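Local coordinates for Sel1 repeat family protein (PDB 6LCH) that probably acts as an immunity protein that binds and neutralises the type VI secretion effector PldB in Pseudomonas aeruginosa, through a solenoid of Sel1 repeats, at residues Tyr28-Thr33 with Val47-Lys52; Arg41-Ile46 with Gly72-Val77; Asn67-Gly72 with Thr81-Asp86. All blocks are in the same frame, centred on the assembly; numbering follows the deposited sequence.

All three contacts lie on the same side of the chain's centre, in an all-helical Sel1 array. Contact 1 is a pair of antiparallel helices, 22-34 and 43-55, joined by an alanine methyl, a leucine and two tyrosine rings; none of its six touching residues is exposed, against three of seven in contact 2 and two of five in contact 3. Contact 2 uses helix 43-55 again, at its N-terminal end, where a buried tryptophan meets exposed glycines and a second, exposed tryptophan in the loop after helix 59-70. Contact 3 pairs helix 59-70 with helix 81-93 and places a lysine chain on a tyrosine. Contacts 2 and 3 share Gly72, and Val47 of contact 1 reaches both Val77 and the Tyr69 hydroxyl.

Contact 1. Residues Tyr28-Thr33 with Val47-Lys52; sequences YREAAT and VGLYSK
The ring of Tyr50 carries Ala31 on one face: the CB of Ala31 stands 3.6 Å from the ring centroid and 21° off the normal, a CH-pi contact displaced toward the CD1/CE1 side. Tyr28 CD2 approaches CE1 of Tyr50 obliquely, at 3.6 Å, so the two tyrosines touch without stacking on each other. Tyr28 instead stacks on His58. Its CG is anti to the backbone N (chi1 159°), which brings the ring in toward the neighbouring helix although its CB does not point there.

Beyond the ring, the Tyr50 hydroxyl passes alongside the backbone of the first helix, OH standing 3.4 Å from CA of Ala32. Its hydrogen-bond partner is Asn64, so the phenol of helix 43-55 touches helix 22-34 and is bonded to helix 59-70.

Leu49, one residue before Tyr50 on helix 43-55, points at the partner and packs its CB 3.7 Å from CB of Ala31. Its CG is anti to the carbonyl carbon, and CD1 ends against the extended chain of Glu30, 3.6 Å from CG, the two side chains crossing at about a right angle.

These residues join helices 22-34 and 43-55, whose short segments run antiparallel at 148° with axes 8.2 Å apart. Antiparallel packing of neighbouring helices is characteristic of Sel1 and TPR-like solenoids. The spacing is consistent with the small Ala31 side chain at the interface, whose methyl meets both Leu49 and Tyr50.

Chemically, the join is made mainly by apolar and CH-pi contacts, without a hydrogen bond between the two segments, and Glu30 reaches Arg45 only in a long, weak ion pair. The fit therefore depends on shape and apolar burial, while the hydroxyl of the buried Tyr50 is satisfied by Asn64.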
ATOM      1  N   TYR A  28     -11.778  -2.716 -16.830  1.00  7.30           N
ATOM      2  CA  TYR A  28     -10.635  -2.477 -15.958  1.00  6.20           C
ATOM      3  C   TYR A  28     -10.001  -3.785 -15.510  1.00  5.73           C
ATOM      4  O   TYR A  28      -8.773  -3.935 -15.542  1.00  6.35           O
ATOM      5  CB  TYR A  28     -11.083  -1.653 -14.754  1.00  6.88           C
ATOM      6  CG  TYR A  28     -10.169  -1.763 -13.562  1.00  6.11           C
ATOM      7  CD1 TYR A  28     -10.493  -2.582 -12.487  1.00  6.37           C
ATOM      8  CD2 TYR A  28      -8.986  -1.045 -13.507  1.00  5.78           C
ATOM      9  CE1 TYR A  28      -9.665  -2.679 -11.395  1.00  5.37           C
ATOM     10  CE2 TYR A  28      -8.144  -1.144 -12.420  1.00  5.23           C
ATOM     11  CZ  TYR A  28      -8.490  -1.962 -11.369  1.00  4.30           C
ATOM     12  OH  TYR A  28      -7.657  -2.055 -10.281  1.00  4.78           O
ATOM     13  N   ARG A  29     -10.825  -4.743 -15.080  1.00  5.18           N
ATOM     14  CA  ARG A  29     -10.300  -6.012 -14.585  1.00 10.44           C
ATOM     15  C   ARG A  29      -9.677  -6.849 -15.700  1.00  8.48           C
ATOM     16  O   ARG A  29      -8.734  -7.608 -15.444  1.00 11.22           O
ATOM     17  CB  ARG A  29     -11.405  -6.793 -13.876  1.00  9.97           C
ATOM     18  CG  ARG A  29     -11.683  -6.315 -12.464  1.00  9.65           C
ATOM     19  CD  ARG A  29     -12.740  -7.167 -11.775  1.00 13.84           C
ATOM     20  NE  ARG A  29     -14.096  -6.805 -12.186  1.00 13.36           N
ATOM     21  CZ  ARG A  29     -14.874  -7.564 -12.951  1.00 14.94           C
ATOM     22  NH1 ARG A  29     -14.438  -8.737 -13.393  1.00 16.35           N
ATOM     23  NH2 ARG A  29     -16.092  -7.152 -13.274  1.00 13.09           N
ATOM     24  N   GLU A  30     -10.180  -6.739 -16.934  1.00 10.28           N
ATOM     25  CA  GLU A  30      -9.512  -7.411 -18.046  1.00 10.23           C
ATOM     26  C   GLU A  30      -8.162  -6.770 -18.336  1.00 12.20           C
ATOM     27  O   GLU A  30      -7.168  -7.472 -18.569  1.00 10.36           O
ATOM     28  CB  GLU A  30     -10.384  -7.390 -19.305  1.00 12.07           C
ATOM     29  CG  GLU A  30      -9.628  -7.837 -20.561  1.00 11.30           C
ATOM     30  CD  GLU A  30     -10.509  -7.981 -21.793  1.00 16.20           C
ATOM     31  OE1 GLU A  30     -11.749  -7.926 -21.662  1.00 16.99           O
ATOM     32  OE2 GLU A  30      -9.952  -8.156 -22.898  1.00 14.94           O
ATOM     33  N   ALA A  31      -8.109  -5.435 -18.330  1.00  7.01           N
ATOM     34  CA  ALA A  31      -6.841  -4.751 -18.555  1.00  9.44           C
ATOM     35  C   ALA A  31      -5.844  -5.075 -17.453  1.00  9.62           C
ATOM     36  O   ALA A  31      -4.664  -5.328 -17.728  1.00  8.40           O
ATOM     37  CB  ALA A  31      -7.066  -3.243 -18.651  1.00  6.60           C
ATOM     38  N   ALA A  32      -6.303  -5.077 -16.197  1.00  8.05           N
ATOM     39  CA  ALA A  32      -5.419  -5.400 -15.083  1.00 10.30           C
ATOM     40  C   ALA A  32      -4.864  -6.811 -15.208  1.00 12.40           C
ATOM     41  O   ALA A  32      -3.689  -7.051 -14.906  1.00 10.66           O
ATOM     42  CB  ALA A  32      -6.162  -5.230 -13.757  1.00 10.47           C
ATOM     43  N   THR A  33      -5.694  -7.761 -15.650  1.00 11.03           N
ATOM     44  CA  THR A  33      -5.230  -9.134 -15.825  1.00 15.13           C
ATOM     45  C   THR A  33      -4.219  -9.234 -16.960  1.00 17.63           C
ATOM     46  O   THR A  33      -3.193  -9.911 -16.828  1.00 17.47           O
ATOM     47  CB  THR A  33      -6.416 -10.063 -16.086  1.00 17.21           C
ATOM     48  OG1 THR A  33      -7.275 -10.073 -14.941  1.00 19.87           O
ATOM     49  CG2 THR A  33      -5.941 -11.479 -16.369  1.00 15.37           C
ATOM     50  N   VAL A  47      -4.214  -0.276 -22.815  1.00 11.40           N
ATOM     51  CA  VAL A  47      -4.527   1.149 -22.758  1.00  7.34           C
ATOM     52  C   VAL A  47      -5.967   1.394 -23.188  1.00  8.60           C
ATOM     53  O   VAL A  47      -6.685   2.196 -22.577  1.00  6.86           O
ATOM     54  CB  VAL A  47      -3.534   1.950 -23.623  1.00  6.87           C
ATOM     55  CG1 VAL A  47      -4.008   3.389 -23.793  1.00  6.90           C
ATOM     56  CG2 VAL A  47      -2.134   1.911 -23.018  1.00  8.92           C
ATOM     57  N   GLY A  48      -6.415   0.701 -24.237  1.00  7.86           N
ATOM     58  CA  GLY A  48      -7.784   0.877 -24.698  1.00  8.08           C
ATOM     59  C   GLY A  48      -8.803   0.583 -23.615  1.00  6.92           C
ATOM     60  O   GLY A  48      -9.673   1.405 -23.324  1.00  6.28           O
ATOM     61  N   LEU A  49      -8.691  -0.590 -22.988  1.00  6.38           N
ATOM     62  CA  LEU A  49      -9.617  -0.963 -21.924  1.00  6.99           C
ATOM     63  C   LEU A  49      -9.554   0.022 -20.765  1.00  6.27           C
ATOM     64  O   LEU A  49     -10.587   0.539 -20.318  1.00  5.30           O
ATOM     65  CB  LEU A  49      -9.306  -2.376 -21.436  1.00  8.15           C
ATOM     66  CG  LEU A  49      -9.533  -3.488 -22.456  1.00 11.48           C
ATOM     67  CD1 LEU A  49      -8.667  -4.685 -22.120  1.00 10.78           C
ATOM     68  CD2 LEU A  49     -11.002  -3.872 -22.490  1.00 11.55           C
ATOM     69  N   TYR A  50      -8.344   0.287 -20.261  1.00  5.20           N
ATOM     70  CA  TYR A  50      -8.170   1.232 -19.164  1.00  4.65           C
ATOM     71  C   TYR A  50      -8.814   2.575 -19.480  1.00  4.48           C
ATOM     72  O   TYR A  50      -9.556   3.130 -18.661  1.00  4.21           O
ATOM     73  CB  TYR A  50      -6.681   1.420 -18.868  1.00  5.95           C
ATOM     74  CG  TYR A  50      -6.105   0.459 -17.853  1.00  3.83           C
ATOM     75  CD1 TYR A  50      -6.924  -0.213 -16.952  1.00  5.19           C
ATOM     76  CD2 TYR A  50      -4.734   0.237 -17.786  1.00  5.12           C
ATOM     77  CE1 TYR A  50      -6.393  -1.087 -16.021  1.00  4.87           C
ATOM     78  CE2 TYR A  50      -4.195  -0.631 -16.862  1.00  4.44           C
ATOM     79  CZ  TYR A  50      -5.025  -1.289 -15.979  1.00  5.61           C
ATOM     80  OH  TYR A  50      -4.483  -2.160 -15.060  1.00  3.85           O
ATOM     81  N   SER A  51      -8.526   3.122 -20.666  1.00  5.18           N
ATOM     82  CA  SER A  51      -9.062   4.431 -21.021  1.00  9.23           C
ATOM     83  C   SER A  51     -10.577   4.389 -21.146  1.00  7.70           C
ATOM     84  O   SER A  51     -11.274   5.285 -20.653  1.00  9.07           O
ATOM     85  CB  SER A  51      -8.426   4.927 -22.319  1.00 11.01           C
ATOM     86  OG  SER A  51      -7.014   4.824 -22.260  1.00  9.27           O
ATOM     87  N   LYS A  52     -11.103   3.352 -21.805  1.00  7.76           N
ATOM     88  CA  LYS A  52     -12.549   3.176 -21.900  1.00  6.82           C
ATOM     89  C   LYS A  52     -13.192   3.177 -20.520  1.00  7.05           C
ATOM     90  O   LYS A  52     -14.228   3.819 -20.305  1.00  4.58           O
ATOM     91  CB  LYS A  52     -12.869   1.871 -22.633  1.00  9.65           C
ATOM     92  CG  LYS A  52     -12.832   1.961 -24.152  1.00 11.88           C
ATOM     93  CD  LYS A  52     -13.136   0.605 -24.793  1.00 10.46           C
ATOM     94  CE  LYS A  52     -11.906  -0.299 -24.823  1.00 13.46           C
ATOM     95  NZ  LYS A  52     -12.207  -1.696 -25.264  1.00 16.05           N
TER

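Contact 2. Residues Arg41-Ile46 with Gly72-Val77; sequences RPWPRI and GWPGGV
Trp43 has CG anti to its carbonyl carbon, which directs the indole from the first turn of helix 43-55 into the loop opposite. Trp73 takes the crowded position, with CG between the backbone N and the carbonyl carbon (chi1 79°), and this swings its ring back toward the helix. The two indoles meet as an offset edge-to-face pair: the edge of Trp43 is turned toward the face of Trp73, the six-membered ring centroids are 5.3 Å apart, and the planes stand at 87°. The closest atoms are the two CH2 carbons, at 3.4 Å from Trp43 to Trp73.

Pro74 covers a face of Trp43. Its CB sits 3.5 Å from the centroid of the six-membered ring, only 8° off the normal, a nearly vertical CH-pi contact. Ile46 CD1 lies on the opposite face, so the ring is held between its own helix and the loop. The CG2 branch of Val77 approaches obliquely, 3.6 Å from CE3 of Trp43.

In the Sel1 array this loop links helix 59-70 to helix 81-93, and the contact joins it to the start of helix 43-55, the helix before 59-70. A type I turn from Pro74 to Val77 brings the Gly76 backbone beside the pyrrole part of the indole, with Gly76 N 3.6 Å from Trp43 CD1. Pro42, at the N-cap position, is the centre of an inverse gamma turn leading into the helix.

Trp43 NE1 is buried here without a polar partner in the model. Arg41, bent at chi2 and chi3, brings its NH1 in plane to the edge of Trp73, 3.8 Å from CZ3; Trp43 CZ2 lies over one face of its guanidinium, and its NH2 is hydrogen-bonded to the carbonyl O of Ala35.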
ATOM      1  N   ARG A  41       2.959  -7.672 -22.901  1.00 28.88           N
ATOM      2  CA  ARG A  41       1.516  -7.755 -22.959  1.00 21.62           C
ATOM      3  C   ARG A  41       0.961  -6.925 -24.109  1.00 14.93           C
ATOM      4  O   ARG A  41       1.673  -6.131 -24.725  1.00 14.73           O
ATOM      5  CB  ARG A  41       0.979  -7.334 -21.598  1.00 21.28           C
ATOM      6  CG  ARG A  41       1.494  -8.262 -20.502  1.00 23.07           C
ATOM      7  CD  ARG A  41       1.990  -7.503 -19.286  1.00 22.05           C
ATOM      8  NE  ARG A  41       3.393  -7.122 -19.410  1.00 20.95           N
ATOM      9  CZ  ARG A  41       4.178  -6.831 -18.379  1.00 25.35           C
ATOM     10  NH1 ARG A  41       5.447  -6.494 -18.580  1.00 26.74           N
ATOM     11  NH2 ARG A  41       3.698  -6.881 -17.145  1.00 22.49           N
ATOM     12  N   PRO A  42      -0.318  -7.125 -24.463  1.00 13.32           N
ATOM     13  CA  PRO A  42      -0.918  -6.295 -25.516  1.00 14.19           C
ATOM     14  C   PRO A  42      -1.164  -4.878 -25.026  1.00 12.17           C
ATOM     15  O   PRO A  42      -2.276  -4.546 -24.611  1.00 10.35           O
ATOM     16  CB  PRO A  42      -2.232  -7.020 -25.826  1.00 12.29           C
ATOM     17  CG  PRO A  42      -2.595  -7.676 -24.530  1.00 12.99           C
ATOM     18  CD  PRO A  42      -1.283  -8.099 -23.918  1.00 16.46           C
ATOM     19  N   TRP A  43      -0.135  -4.036 -25.072  1.00 15.32           N
ATOM     20  CA  TRP A  43      -0.250  -2.705 -24.485  1.00 15.50           C
ATOM     21  C   TRP A  43      -1.269  -1.809 -25.178  1.00 13.06           C
ATOM     22  O   TRP A  43      -2.019  -1.119 -24.464  1.00 13.25           O
ATOM     23  CB  TRP A  43       1.133  -2.045 -24.440  1.00 16.66           C
ATOM     24  CG  TRP A  43       2.001  -2.680 -23.417  1.00 15.19           C
ATOM     25  CD1 TRP A  43       3.125  -3.408 -23.640  1.00 17.58           C
ATOM     26  CD2 TRP A  43       1.794  -2.676 -22.001  1.00 17.73           C
ATOM     27  NE1 TRP A  43       3.645  -3.848 -22.447  1.00 20.66           N
ATOM     28  CE2 TRP A  43       2.845  -3.412 -21.425  1.00 18.10           C
ATOM     29  CE3 TRP A  43       0.826  -2.114 -21.162  1.00 17.90           C
ATOM     30  CZ2 TRP A  43       2.959  -3.602 -20.052  1.00 18.43           C
ATOM     31  CZ3 TRP A  43       0.939  -2.302 -19.797  1.00 16.75           C
ATOM     32  CH2 TRP A  43       1.999  -3.039 -19.256  1.00 19.44           C
ATOM     33  N   PRO A  44      -1.354  -1.744 -26.515  1.00 11.46           N
ATOM     34  CA  PRO A  44      -2.456  -0.977 -27.121  1.00 12.19           C
ATOM     35  C   PRO A  44      -3.824  -1.410 -26.627  1.00 14.42           C
ATOM     36  O   PRO A  44      -4.699  -0.562 -26.407  1.00  9.92           O
ATOM     37  CB  PRO A  44      -2.276  -1.237 -28.622  1.00 12.65           C
ATOM     38  CG  PRO A  44      -0.820  -1.487 -28.776  1.00 11.71           C
ATOM     39  CD  PRO A  44      -0.415  -2.239 -27.541  1.00 12.13           C
ATOM     40  N   ARG A  45      -4.029  -2.714 -26.425  1.00 13.29           N
ATOM     41  CA  ARG A  45      -5.306  -3.176 -25.893  1.00 12.83           C
ATOM     42  C   ARG A  45      -5.467  -2.802 -24.425  1.00 10.67           C
ATOM     43  O   ARG A  45      -6.549  -2.374 -24.005  1.00  7.53           O
ATOM     44  CB  ARG A  45      -5.442  -4.684 -26.078  1.00 12.24           C
ATOM     45  CG  ARG A  45      -6.673  -5.265 -25.409  1.00 17.92           C
ATOM     46  CD  ARG A  45      -6.838  -6.736 -25.743  1.00 22.43           C
ATOM     47  NE  ARG A  45      -8.216  -7.189 -25.561  1.00 22.47           N
ATOM     48  CZ  ARG A  45      -9.221  -6.887 -26.377  1.00 25.95           C
ATOM     49  NH1 ARG A  45      -9.012  -6.136 -27.451  1.00 26.71           N
ATOM     50  NH2 ARG A  45     -10.441  -7.347 -26.125  1.00 30.09           N
ATOM     51  N   ILE A  46      -4.409  -2.971 -23.627  1.00 10.38           N
ATOM     52  CA  ILE A  46      -4.480  -2.622 -22.209  1.00  8.71           C
ATOM     53  C   ILE A  46      -4.864  -1.157 -22.048  1.00  7.00           C
ATOM     54  O   ILE A  46      -5.745  -0.812 -21.254  1.00  7.16           O
ATOM     55  CB  ILE A  46      -3.145  -2.938 -21.511  1.00 11.77           C
ATOM     56  CG1 ILE A  46      -2.903  -4.446 -21.479  1.00 10.63           C
ATOM     57  CG2 ILE A  46      -3.123  -2.375 -20.102  1.00  5.59           C
ATOM     58  CD1 ILE A  46      -1.495  -4.815 -21.090  1.00 12.11           C
ATOM     59  N   GLY A  72       7.210   5.463 -17.533  1.00 21.85           N
ATOM     60  CA  GLY A  72       7.078   4.915 -18.865  1.00 25.84           C
ATOM     61  C   GLY A  72       7.460   3.459 -18.882  1.00 20.90           C
ATOM     62  O   GLY A  72       7.887   2.934 -19.914  1.00 22.30           O
ATOM     63  N   TRP A  73       7.291   2.799 -17.736  1.00 18.93           N
ATOM     64  CA  TRP A  73       7.811   1.444 -17.586  1.00 17.87           C
ATOM     65  C   TRP A  73       7.307   0.460 -18.635  1.00 16.38           C
ATOM     66  O   TRP A  73       8.108  -0.390 -19.060  1.00 12.28           O
ATOM     67  CB  TRP A  73       7.548   0.931 -16.160  1.00 17.27           C
ATOM     68  CG  TRP A  73       6.153   0.433 -15.836  1.00 16.08           C
ATOM     69  CD1 TRP A  73       5.192   1.099 -15.139  1.00 17.11           C
ATOM     70  CD2 TRP A  73       5.597  -0.847 -16.152  1.00 14.79           C
ATOM     71  NE1 TRP A  73       4.064   0.331 -15.019  1.00 14.96           N
ATOM     72  CE2 TRP A  73       4.286  -0.873 -15.630  1.00 16.74           C
ATOM     73  CE3 TRP A  73       6.074  -1.973 -16.827  1.00 16.48           C
ATOM     74  CZ2 TRP A  73       3.451  -1.974 -15.765  1.00 16.43           C
ATOM     75  CZ3 TRP A  73       5.240  -3.066 -16.960  1.00 14.78           C
ATOM     76  CH2 TRP A  73       3.945  -3.059 -16.430  1.00 16.77           C
ATOM     77  N   PRO A  74       6.050   0.496 -19.098  1.00 15.18           N
ATOM     78  CA  PRO A  74       5.646  -0.473 -20.126  1.00 15.07           C
ATOM     79  C   PRO A  74       6.376  -0.221 -21.435  1.00 14.00           C
ATOM     80  O   PRO A  74       6.536   0.922 -21.869  1.00 11.77           O
ATOM     81  CB  PRO A  74       4.137  -0.242 -20.273  1.00 13.97           C
ATOM     82  CG  PRO A  74       3.729   0.531 -19.070  1.00 14.83           C
ATOM     83  CD  PRO A  74       4.914   1.355 -18.713  1.00 12.59           C
ATOM     84  N   GLY A  75       6.828  -1.310 -22.057  1.00 14.48           N
ATOM     85  CA  GLY A  75       7.516  -1.188 -23.330  1.00 11.98           C
ATOM     86  C   GLY A  75       6.673  -0.500 -24.384  1.00 12.78           C
ATOM     87  O   GLY A  75       7.190   0.256 -25.210  1.00 12.05           O
ATOM     88  N   GLY A  76       5.362  -0.728 -24.355  1.00 10.80           N
ATOM     89  CA  GLY A  76       4.494  -0.157 -25.361  1.00 10.92           C
ATOM     90  C   GLY A  76       3.585   0.961 -24.891  1.00 10.36           C
ATOM     91  O   GLY A  76       2.531   1.183 -25.493  1.00  9.50           O
ATOM     92  N   VAL A  77       3.962   1.674 -23.829  1.00 12.74           N
ATOM     93  CA  VAL A  77       3.181   2.801 -23.324  1.00 15.02           C
ATOM     94  C   VAL A  77       4.106   3.997 -23.139  1.00 13.88           C
ATOM     95  O   VAL A  77       5.091   3.920 -22.394  1.00 14.18           O
ATOM     96  CB  VAL A  77       2.454   2.477 -22.008  1.00 14.33           C
ATOM     97  CG1 VAL A  77       1.648   3.687 -21.543  1.00 14.27           C
ATOM     98  CG2 VAL A  77       1.540   1.275 -22.187  1.00 13.27           C
TER

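Contact 3. Residues Asn67-Gly72 with Thr81-Asp86; sequences NLYRTG and TQKALD
Two successive helices of the Sel1 solenoid, 59-70 and 81-93, meet here near the end of the first and the start of the second. Tyr69 has CG anti to its carbonyl carbon (chi1 -72°), and its ring turns a face to Lys83. The lysine chain runs obliquely over that face: CB lies 3.7 Å from Tyr69 CD2, and CD stands 3.6 Å from the ring centroid, 17° off the normal, a CH-pi contact. With chi1 and chi3 both away from the staggered positions, the chain lies over the ring and leaves NZ 3.6 Å from CE1 of Tyr69. The aliphatic part of Lys83 therefore carries most of the contact.

Ala84, the next residue, packs its methyl on the backbone and root of Arg70. The arginine, with CG anti to its backbone N, leads its guanidinium away from helix 81-93. Around them, Met106 of helix 97-107 touches both Arg70 and Ala84, and Asp80 OD2 accepts a hydrogen bond from Lys83 N at the helix start.

Away from Tyr69 and Arg70, within helix 81-93, Gln82 NE2 donates to Asp86 OD2 in a very short (2.4 Å) and bent (135°) bond, meeting that oxygen from above the carboxylate plane.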
ATOM      1  N   ASN A  67      -0.557   5.626 -13.790  1.00  5.65           N
ATOM      2  CA  ASN A  67       0.728   5.085 -13.364  1.00  8.32           C
ATOM      3  C   ASN A  67       1.540   4.598 -14.554  1.00  9.68           C
ATOM      4  O   ASN A  67       2.769   4.659 -14.519  1.00  9.57           O
ATOM      5  CB  ASN A  67       0.552   3.950 -12.356  1.00  8.49           C
ATOM      6  CG  ASN A  67       1.851   3.619 -11.636  1.00 11.51           C
ATOM      7  OD1 ASN A  67       2.486   4.494 -11.046  1.00 13.98           O
ATOM      8  ND2 ASN A  67       2.267   2.358 -11.703  1.00 11.86           N
ATOM      9  N   LEU A  68       0.879   4.121 -15.611  1.00  7.76           N
ATOM     10  CA  LEU A  68       1.597   3.784 -16.837  1.00  8.60           C
ATOM     11  C   LEU A  68       2.132   5.040 -17.524  1.00 10.47           C
ATOM     12  O   LEU A  68       3.285   5.071 -17.971  1.00 12.70           O
ATOM     13  CB  LEU A  68       0.688   2.998 -17.786  1.00  5.40           C
ATOM     14  CG  LEU A  68      -0.057   1.776 -17.237  1.00  6.63           C
ATOM     15  CD1 LEU A  68      -0.777   1.035 -18.358  1.00  6.28           C
ATOM     16  CD2 LEU A  68       0.882   0.842 -16.490  1.00  9.63           C
ATOM     17  N   TYR A  69       1.302   6.087 -17.619  1.00 10.15           N
ATOM     18  CA  TYR A  69       1.714   7.316 -18.296  1.00  9.72           C
ATOM     19  C   TYR A  69       2.691   8.130 -17.453  1.00 12.43           C
ATOM     20  O   TYR A  69       3.606   8.764 -17.997  1.00 12.98           O
ATOM     21  CB  TYR A  69       0.494   8.174 -18.629  1.00 11.61           C
ATOM     22  CG  TYR A  69      -0.380   7.655 -19.746  1.00 10.43           C
ATOM     23  CD1 TYR A  69       0.162   7.249 -20.957  1.00 13.37           C
ATOM     24  CD2 TYR A  69      -1.755   7.588 -19.591  1.00  9.88           C
ATOM     25  CE1 TYR A  69      -0.649   6.783 -21.982  1.00  9.14           C
ATOM     26  CE2 TYR A  69      -2.566   7.129 -20.603  1.00  9.74           C
ATOM     27  CZ  TYR A  69      -2.010   6.721 -21.793  1.00 11.76           C
ATOM     28  OH  TYR A  69      -2.830   6.261 -22.802  1.00  9.82           O
ATOM     29  N   ARG A  70       2.492   8.165 -16.132  1.00 12.22           N
ATOM     30  CA  ARG A  70       3.370   8.951 -15.269  1.00 11.55           C
ATOM     31  C   ARG A  70       4.804   8.456 -15.359  1.00 15.41           C
ATOM     32  O   ARG A  70       5.742   9.245 -15.531  1.00 11.84           O
ATOM     33  CB  ARG A  70       2.874   8.893 -13.827  1.00 14.24           C
ATOM     34  CG  ARG A  70       3.730   9.657 -12.844  1.00 17.06           C
ATOM     35  CD  ARG A  70       3.277   9.381 -11.428  1.00 16.71           C
ATOM     36  NE  ARG A  70       3.752   8.083 -10.965  1.00 17.63           N
ATOM     37  CZ  ARG A  70       5.012   7.832 -10.630  1.00 20.30           C
ATOM     38  NH1 ARG A  70       5.921   8.794 -10.709  1.00 18.26           N
ATOM     39  NH2 ARG A  70       5.365   6.620 -10.219  1.00 16.13           N
ATOM     40  N   THR A  71       4.992   7.150 -15.219  1.00 14.31           N
ATOM     41  CA  THR A  71       6.249   6.505 -15.556  1.00 19.77           C
ATOM     42  C   THR A  71       6.256   6.249 -17.060  1.00 19.26           C
ATOM     43  O   THR A  71       5.412   6.753 -17.807  1.00 21.39           O
ATOM     44  CB  THR A  71       6.408   5.217 -14.755  1.00 19.27           C
ATOM     45  OG1 THR A  71       7.765   4.770 -14.812  1.00 23.73           O
ATOM     46  CG2 THR A  71       5.532   4.158 -15.332  1.00 19.35           C
ATOM     47  N   GLY A  72       7.210   5.463 -17.533  1.00 21.85           N
ATOM     48  CA  GLY A  72       7.078   4.915 -18.865  1.00 25.84           C
ATOM     49  C   GLY A  72       7.460   3.459 -18.882  1.00 20.90           C
ATOM     50  O   GLY A  72       7.887   2.934 -19.914  1.00 22.30           O
ATOM     51  N   THR A  81       3.300  12.775 -19.024  1.00 14.72           N
ATOM     52  CA  THR A  81       3.013  13.434 -17.754  1.00 16.15           C
ATOM     53  C   THR A  81       1.660  14.131 -17.774  1.00 15.11           C
ATOM     54  O   THR A  81       0.936  14.124 -16.772  1.00 16.54           O
ATOM     55  CB  THR A  81       4.115  14.441 -17.424  1.00 17.44           C
ATOM     56  OG1 THR A  81       4.055  15.530 -18.352  1.00 22.64           O
ATOM     57  CG2 THR A  81       5.482  13.789 -17.513  1.00 14.38           C
ATOM     58  N   GLN A  82       1.297  14.741 -18.905  1.00 14.20           N
ATOM     59  CA  GLN A  82       0.021  15.447 -18.968  1.00 12.81           C
ATOM     60  C   GLN A  82      -1.149  14.475 -18.958  1.00 13.70           C
ATOM     61  O   GLN A  82      -2.174  14.738 -18.319  1.00 15.07           O
ATOM     62  CB  GLN A  82      -0.036  16.343 -20.205  1.00 16.93           C
ATOM     63  CG  GLN A  82      -1.313  17.174 -20.297  1.00 15.40           C
ATOM     64  CD  GLN A  82      -1.438  18.185 -19.169  1.00 20.03           C
ATOM     65  OE1 GLN A  82      -0.522  18.967 -18.918  1.00 26.08           O
ATOM     66  NE2 GLN A  82      -2.577  18.172 -18.484  1.00 20.61           N
ATOM     67  N   LYS A  83      -1.022  13.346 -19.663  1.00 11.86           N
ATOM     68  CA  LYS A  83      -2.076  12.339 -19.617  1.00 10.63           C
ATOM     69  C   LYS A  83      -2.291  11.834 -18.197  1.00  9.58           C
ATOM     70  O   LYS A  83      -3.429  11.572 -17.788  1.00 11.90           O
ATOM     71  CB  LYS A  83      -1.741  11.182 -20.551  1.00 11.48           C
ATOM     72  CG  LYS A  83      -2.335  11.335 -21.931  1.00 12.95           C
ATOM     73  CD  LYS A  83      -2.235  10.039 -22.700  1.00 13.40           C
ATOM     74  CE  LYS A  83      -1.847  10.297 -24.135  1.00 17.19           C
ATOM     75  NZ  LYS A  83      -1.070   9.159 -24.709  1.00 20.55           N
ATOM     76  N   ALA A  84      -1.210  11.711 -17.423  1.00  8.85           N
ATOM     77  CA  ALA A  84      -1.346  11.306 -16.030  1.00  7.72           C
ATOM     78  C   ALA A  84      -2.018  12.395 -15.203  1.00  7.30           C
ATOM     79  O   ALA A  84      -2.903  12.102 -14.391  1.00  6.13           O
ATOM     80  CB  ALA A  84       0.021  10.956 -15.447  1.00  8.06           C
ATOM     81  N   LEU A  85      -1.612  13.656 -15.401  1.00  6.92           N
ATOM     82  CA  LEU A  85      -2.217  14.762 -14.663  1.00 10.70           C
ATOM     83  C   LEU A  85      -3.708  14.859 -14.942  1.00  8.52           C
ATOM     84  O   LEU A  85      -4.509  15.050 -14.019  1.00  8.46           O
ATOM     85  CB  LEU A  85      -1.536  16.084 -15.026  1.00 10.13           C
ATOM     86  CG  LEU A  85      -0.052  16.288 -14.711  1.00 13.82           C
ATOM     87  CD1 LEU A  85       0.427  17.618 -15.277  1.00 16.70           C
ATOM     88  CD2 LEU A  85       0.190  16.231 -13.220  1.00 12.31           C
ATOM     89  N   ASP A  86      -4.099  14.740 -16.212  1.00  9.01           N
ATOM     90  CA  ASP A  86      -5.512  14.846 -16.565  1.00 10.06           C
ATOM     91  C   ASP A  86      -6.319  13.715 -15.947  1.00  8.06           C
ATOM     92  O   ASP A  86      -7.462  13.921 -15.525  1.00 11.51           O
ATOM     93  CB  ASP A  86      -5.674  14.864 -18.084  1.00 11.51           C
ATOM     94  CG  ASP A  86      -4.937  16.018 -18.731  1.00 16.84           C
ATOM     95  OD1 ASP A  86      -4.753  15.989 -19.967  1.00 18.12           O
ATOM     96  OD2 ASP A  86      -4.534  16.953 -18.001  1.00 10.27           O
TER